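Local coordinates for decapping and exoribonuclease protein 1 (Kluyveromyces lactis, PDB 4GPS) that removes NAD caps, and also acts on methylguanosine caps, at the 5' ends of RNAs and degrades RNA as a 5'-3' exoribonuclease, at residues H184-I189 / M314-N319. Numbering follows the deposited sequence.
Sequences HIIDII and MWIQTN
Met314 O, on the helical turn that presents Ile316 and Gln317 to Ile186 and Ile189, takes two bonds from one residue: Thr318 N reaches it at 3.0 Å and Thr318 OG1 adds a weak second bond at 3.3 Å. Residues 184-189 and 314-319 themselves meet through hydrocarbon alone. These short segments, of helices 182-190 and 305-319, cross at 135° with axes 9.9 Å apart, and Ile186 stands nearest Ile316 in the backbone register.

Ile316 contributes both its branches. Its CG2 methyl lies 3.6 Å from Ile189 CD1 and also touches Ile186 CG1, while Ile316 CD1 returns the contact by resting 3.7 Å from Ile189 CG2. The two side chains run antiparallel alongside one another, each end methyl against the other's branch methyl. With CG2 anti to the backbone N (chi1 -61°) and CD1 extended beyond CG1 (chi2 164°), both methyls of Ile316 reach Ile189.

The end methyl of Ile186 passes on to the next residue, where Ile186 CD1 lies 4.0 Å from Gln317 CB and as close to Gln317 CA. Gln317 sends CG anti to its backbone N, and the extended chain carries the amide away from Ile186 to within about 3 Å of the nearest side-chain atoms of Glu293, a metal ligand, and Lys295. Beside the apolar patch, Asp187 reaches Arg313, one residue before 314-319, so a salt bridge also ties the two helices. Ile189 also packs on Phe377 of helix 370-393.

Gln317 and Lys295 are probable substrate-binding residues; with Glu293 they place the contact at the active site of the PD-(D/E)XK nuclease domain. Buried aliphatic packing on CA and CB, without a polar bond between the segments, probably helps fix where the Gln317 chain starts.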
loop_
_atom_site.group_PDB
_atom_site.type_symbol
_atom_site.label_atom_id
_atom_site.label_comp_id
_atom_site.label_asym_id
_atom_site.label_seq_id
_atom_site.Cartn_x
_atom_site.Cartn_y
_atom_site.Cartn_z
ATOM N N HIS A 184 -1.834 2.806 -5.819
ATOM C CA HIS A 184 -2.294 2.182 -7.060
ATOM C C HIS A 184 -1.804 0.769 -7.254
ATOM O O HIS A 184 -2.464 -0.003 -7.948
ATOM C CB HIS A 184 -1.919 3.006 -8.283
ATOM C CG HIS A 184 -2.422 4.406 -8.228
ATOM N ND1 HIS A 184 -3.704 4.714 -7.823
ATOM C CD2 HIS A 184 -1.800 5.586 -8.454
ATOM C CE1 HIS A 184 -3.847 6.027 -7.792
ATOM N NE2 HIS A 184 -2.707 6.578 -8.170
ATOM N N ILE A 185 -0.652 0.425 -6.671
ATOM C CA ILE A 185 -0.179 -0.932 -6.812
ATOM C C ILE A 185 -1.129 -1.744 -5.921
ATOM O O ILE A 185 -1.658 -2.770 -6.325
ATOM C CB ILE A 185 1.312 -1.096 -6.380
ATOM C CG1 ILE A 185 2.235 -0.195 -7.232
ATOM C CG2 ILE A 185 1.730 -2.521 -6.595
ATOM C CD1 ILE A 185 2.057 -0.429 -8.729
ATOM N N ILE A 186 -1.387 -1.270 -4.720
ATOM C CA ILE A 186 -2.316 -1.984 -3.886
ATOM C C ILE A 186 -3.675 -2.157 -4.630
ATOM O O ILE A 186 -4.225 -3.270 -4.662
ATOM C CB ILE A 186 -2.521 -1.257 -2.527
ATOM C CG1 ILE A 186 -1.234 -1.320 -1.720
ATOM C CG2 ILE A 186 -3.649 -1.916 -1.708
ATOM C CD1 ILE A 186 -1.131 -0.217 -0.689
ATOM N N ASP A 187 -4.204 -1.092 -5.245
ATOM C CA ASP A 187 -5.499 -1.199 -5.930
ATOM C C ASP A 187 -5.497 -2.302 -6.985
ATOM O O ASP A 187 -6.460 -3.053 -7.103
ATOM C CB ASP A 187 -5.926 0.102 -6.654
ATOM C CG ASP A 187 -6.281 1.251 -5.704
ATOM O OD1 ASP A 187 -6.861 1.009 -4.613
ATOM O OD2 ASP A 187 -5.980 2.417 -6.078
ATOM N N ILE A 188 -4.428 -2.372 -7.769
ATOM C CA ILE A 188 -4.334 -3.359 -8.809
ATOM C C ILE A 188 -4.279 -4.772 -8.241
ATOM O O ILE A 188 -4.902 -5.660 -8.787
ATOM C CB ILE A 188 -3.092 -3.117 -9.671
ATOM C CG1 ILE A 188 -3.297 -1.862 -10.510
ATOM C CG2 ILE A 188 -2.790 -4.378 -10.519
ATOM C CD1 ILE A 188 -1.989 -1.195 -10.945
ATOM N N ILE A 189 -3.551 -4.981 -7.145
ATOM C CA ILE A 189 -3.463 -6.312 -6.574
ATOM C C ILE A 189 -4.815 -6.702 -5.958
ATOM O O ILE A 189 -5.174 -7.885 -5.930
ATOM C CB ILE A 189 -2.350 -6.379 -5.490
ATOM C CG1 ILE A 189 -0.998 -6.116 -6.137
ATOM C CG2 ILE A 189 -2.313 -7.751 -4.817
ATOM C CD1 ILE A 189 0.068 -5.644 -5.113
ATOM N N MET A 314 -3.880 -4.429 4.190
ATOM C CA MET A 314 -2.875 -4.082 5.194
ATOM C C MET A 314 -1.612 -4.927 4.909
ATOM O O MET A 314 -0.480 -4.426 4.864
ATOM C CB MET A 314 -3.456 -4.453 6.558
ATOM C CG MET A 314 -3.069 -3.641 7.706
ATOM S SD MET A 314 -4.111 -4.036 9.156
ATOM C CE MET A 314 -5.566 -2.963 8.834
ATOM N N TRP A 315 -1.823 -6.227 4.754
ATOM C CA TRP A 315 -0.744 -7.127 4.454
ATOM C C TRP A 315 -0.061 -6.692 3.147
ATOM O O TRP A 315 1.162 -6.596 3.110
ATOM C CB TRP A 315 -1.287 -8.551 4.307
ATOM C CG TRP A 315 -0.249 -9.542 3.839
ATOM C CD1 TRP A 315 0.735 -10.135 4.601
ATOM C CD2 TRP A 315 -0.040 -9.986 2.501
ATOM N NE1 TRP A 315 1.538 -10.907 3.814
ATOM C CE2 TRP A 315 1.091 -10.840 2.518
ATOM C CE3 TRP A 315 -0.692 -9.743 1.277
ATOM C CZ2 TRP A 315 1.584 -11.459 1.356
ATOM C CZ3 TRP A 315 -0.196 -10.358 0.118
ATOM C CH2 TRP A 315 0.930 -11.204 0.172
ATOM N N ILE A 316 -0.825 -6.441 2.075
ATOM C CA ILE A 316 -0.201 -6.041 0.805
ATOM C C ILE A 316 0.562 -4.750 1.005
ATOM O O ILE A 316 1.659 -4.585 0.483
ATOM C CB ILE A 316 -1.216 -5.773 -0.283
ATOM C CG1 ILE A 316 -2.011 -7.048 -0.566
ATOM C CG2 ILE A 316 -0.501 -5.259 -1.543
ATOM C CD1 ILE A 316 -3.268 -6.786 -1.343
ATOM N N GLN A 317 -0.024 -3.847 1.783
ATOM C CA GLN A 317 0.588 -2.551 2.050
ATOM C C GLN A 317 1.980 -2.636 2.684
ATOM O O GLN A 317 2.920 -2.008 2.204
ATOM C CB GLN A 317 -0.349 -1.710 2.906
ATOM C CG GLN A 317 0.247 -0.462 3.442
ATOM C CD GLN A 317 -0.630 0.190 4.511
ATOM O OE1 GLN A 317 -0.193 1.102 5.207
ATOM N NE2 GLN A 317 -1.864 -0.272 4.636
ATOM N N THR A 318 2.141 -3.414 3.740
ATOM C CA THR A 318 3.456 -3.487 4.346
ATOM C C THR A 318 4.356 -4.448 3.602
ATOM O O THR A 318 5.573 -4.227 3.514
ATOM C CB THR A 318 3.397 -3.859 5.832
ATOM O OG1 THR A 318 2.585 -5.007 6.016
ATOM C CG2 THR A 318 2.821 -2.686 6.642
ATOM N N ASN A 319 3.765 -5.482 3.011
ATOM C CA ASN A 319 4.581 -6.436 2.279
ATOM C C ASN A 319 5.293 -5.843 1.068
ATOM O O ASN A 319 6.291 -6.389 0.625
ATOM C CB ASN A 319 3.765 -7.639 1.837
ATOM C CG ASN A 319 4.639 -8.812 1.504
ATOM O OD1 ASN A 319 4.827 -9.147 0.357
ATOM N ND2 ASN A 319 5.211 -9.422 2.524
#